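Local coordinates for protein L-isoleucine-4-hydroxylase (Bacillus thuringiensis, PDB 6LNH) that hydroxylates L-isoleucine to (4S)-4-hydroxy-L-isoleucine, using ferrous iron, molecular oxygen and 2-oxoglutarate, and also sulfoxidises L-methionine, at residues His170-Pro175 against Leu215-Lys220. Numbering follows the deposited sequence.
With FE (Fe (III) ion), chain M.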
loop_
_atom_site.group_PDB
_atom_site.type_symbol
_atom_site.label_atom_id
_atom_site.label_comp_id
_atom_site.label_asym_id
_atom_site.label_seq_id
_atom_site.Cartn_x
_atom_site.Cartn_y
_atom_site.Cartn_z
ATOM N N HIS C 170 22.495 2.544 -15.379
ATOM C CA HIS C 170 23.383 1.706 -16.177
ATOM C C HIS C 170 22.682 1.284 -17.464
ATOM O O HIS C 170 21.487 1.526 -17.665
ATOM C CB HIS C 170 23.801 0.477 -15.419
ATOM C CG HIS C 170 22.667 -0.437 -15.097
ATOM N ND1 HIS C 170 21.931 -0.342 -13.934
ATOM C CD2 HIS C 170 22.139 -1.463 -15.798
ATOM C CE1 HIS C 170 20.978 -1.254 -13.949
ATOM N NE2 HIS C 170 21.077 -1.938 -15.076
ATOM N N LYS C 171 23.457 0.624 -18.324
ATOM C CA LYS C 171 22.965 -0.073 -19.499
ATOM C C LYS C 171 23.369 -1.533 -19.380
ATOM O O LYS C 171 24.465 -1.848 -18.906
ATOM C CB LYS C 171 23.526 0.548 -20.767
ATOM C CG LYS C 171 23.155 2.005 -20.887
ATOM C CD LYS C 171 23.699 2.630 -22.147
ATOM C CE LYS C 171 23.313 4.100 -22.228
ATOM N NZ LYS C 171 23.879 4.767 -23.435
ATOM N N ASP C 172 22.444 -2.401 -19.801
ATOM C CA ASP C 172 22.699 -3.860 -19.757
ATOM C C ASP C 172 23.582 -4.248 -20.941
ATOM O O ASP C 172 23.646 -3.475 -21.916
ATOM C CB ASP C 172 21.387 -4.647 -19.779
ATOM C CG ASP C 172 20.554 -4.476 -18.522
ATOM O OD1 ASP C 172 21.102 -3.980 -17.517
ATOM O OD2 ASP C 172 19.362 -4.839 -18.559
ATOM N N ASP C 173 24.224 -5.411 -20.853
ATOM C CA ASP C 173 25.093 -5.882 -21.930
ATOM C C ASP C 173 24.327 -6.141 -23.221
ATOM O O ASP C 173 24.868 -5.933 -24.313
ATOM C CB ASP C 173 25.831 -7.153 -21.495
ATOM C CG ASP C 173 26.898 -6.884 -20.450
ATOM O OD1 ASP C 173 27.342 -5.723 -20.338
ATOM O OD2 ASP C 173 27.298 -7.834 -19.741
ATOM N N GLU C 174 23.084 -6.599 -23.121
ATOM C CA GLU C 174 22.271 -7.024 -24.256
ATOM C C GLU C 174 21.474 -5.852 -24.826
ATOM O O GLU C 174 20.897 -5.065 -24.068
ATOM C CB GLU C 174 21.321 -8.141 -23.843
ATOM C CG GLU C 174 22.034 -9.373 -23.299
ATOM C CD GLU C 174 22.323 -9.267 -21.811
ATOM O OE1 GLU C 174 21.945 -8.244 -21.205
ATOM O OE2 GLU C 174 22.930 -10.203 -21.248
ATOM N N PRO C 175 21.437 -5.724 -26.155
ATOM C CA PRO C 175 20.737 -4.577 -26.762
ATOM C C PRO C 175 19.241 -4.534 -26.490
ATOM O O PRO C 175 18.657 -3.444 -26.520
ATOM C CB PRO C 175 21.034 -4.736 -28.263
ATOM C CG PRO C 175 21.525 -6.148 -28.431
ATOM C CD PRO C 175 22.188 -6.511 -27.145
ATOM N N LEU C 215 8.474 -4.559 -18.602
ATOM C CA LEU C 215 9.243 -3.393 -19.015
ATOM C C LEU C 215 10.368 -3.860 -19.925
ATOM O O LEU C 215 11.117 -4.777 -19.567
ATOM C CB LEU C 215 9.818 -2.651 -17.806
ATOM C CG LEU C 215 10.306 -1.215 -17.992
ATOM C CD1 LEU C 215 10.928 -0.757 -16.690
ATOM C CD2 LEU C 215 11.301 -1.094 -19.139
ATOM N N VAL C 216 10.475 -3.251 -21.102
ATOM C CA VAL C 216 11.504 -3.590 -22.079
ATOM C C VAL C 216 12.510 -2.443 -22.160
ATOM O O VAL C 216 12.124 -1.269 -22.206
ATOM C CB VAL C 216 10.876 -3.930 -23.446
ATOM C CG1 VAL C 216 9.655 -4.816 -23.240
ATOM C CG2 VAL C 216 10.488 -2.695 -24.214
ATOM N N PHE C 217 13.798 -2.781 -22.117
ATOM C CA PHE C 217 14.882 -1.806 -22.153
ATOM C C PHE C 217 15.696 -1.931 -23.433
ATOM O O PHE C 217 16.016 -3.039 -23.871
ATOM C CB PHE C 217 15.848 -1.968 -20.976
ATOM C CG PHE C 217 15.201 -1.939 -19.627
ATOM C CD1 PHE C 217 14.549 -0.805 -19.172
ATOM C CD2 PHE C 217 15.293 -3.035 -18.787
ATOM C CE1 PHE C 217 13.975 -0.779 -17.914
ATOM C CE2 PHE C 217 14.722 -3.017 -17.532
ATOM C CZ PHE C 217 14.061 -1.889 -17.094
ATOM N N GLY C 218 16.047 -0.784 -24.015
ATOM C CA GLY C 218 17.105 -0.703 -24.995
ATOM C C GLY C 218 18.317 -0.001 -24.398
ATOM O O GLY C 218 18.317 0.433 -23.249
ATOM N N GLN C 219 19.361 0.116 -25.216
ATOM C CA GLN C 219 20.618 0.697 -24.757
ATOM C C GLN C 219 20.714 2.186 -25.054
ATOM O O GLN C 219 21.747 2.799 -24.770
ATOM C CB GLN C 219 21.802 -0.019 -25.415
ATOM C CG GLN C 219 22.158 -1.369 -24.819
ATOM C CD GLN C 219 23.111 -2.140 -25.713
ATOM O OE1 GLN C 219 23.183 -1.892 -26.917
ATOM N NE2 GLN C 219 23.854 -3.074 -25.128
ATOM N N LYS C 220 19.657 2.777 -25.604
ATOM C CA LYS C 220 19.628 4.205 -25.878
ATOM C C LYS C 220 19.444 5.034 -24.611
ATOM O O LYS C 220 19.780 6.224 -24.604
ATOM C CB LYS C 220 18.523 4.472 -26.905
ATOM C CG LYS C 220 17.979 5.876 -26.975
ATOM C CD LYS C 220 17.040 5.988 -28.157
ATOM C CE LYS C 220 16.275 7.293 -28.131
ATOM N NZ LYS C 220 15.457 7.453 -29.363
HETATM FE FE FE M . 19.735 -3.933 -15.117
HETATM O O HOH W 1 18.031 -4.993 -16.263
HETATM O O HOH W 2 19.115 -3.137 -23.405
HETATM O O HOH W 3 19.405 -0.851 -27.729
HETATM O O HOH W 4 19.974 -6.170 -14.292
#
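Pro-175 O is gripped by two partners: water 3 donates a hydrogen bond to it, and Gly-218 CA makes a CA-H...O contact at 3.5 Å. Pro-175 stands just ahead of strand 176-184, which pairs antiparallel with strand 214-218. Water 3 also accepts from Gln-219 N (2.7 Å), which bridges the segments. Gln-219 NE2 donates a nearly straight hydrogen bond to Asp-172 O, with an N-H...O angle of 176° and a length of 3.2 Å. The acceptor lies almost in the amide plane. Chi2 of 167° sets Gln-219 CD anti to CA, and CD sits 3.6 Å from Pro-175 CA. OE1 rests near Pro-175 CB. Lys-171 reaches back with an extended chain and gives a weak bond from NZ to Gln-219 O. Water 2 donates to Glu-174 O and, weakly, to Phe-217 O. The loop at 170-175 carries the HxD part of the facial triad of the double-stranded beta-helix (cupin) dioxygenases. His-170 NE2 binds the iron at 2.4 Å and Asp-172 OD1 at a longer 2.8 Å; His-223 completes the triad. Asp-172 OD2 accepts a 2.7 Å bond from water 1, itself an iron ligand. The same OD2 lies obliquely by the Phe-217 ring, 4.5 Å from CD2, and that ring stacks with His-223.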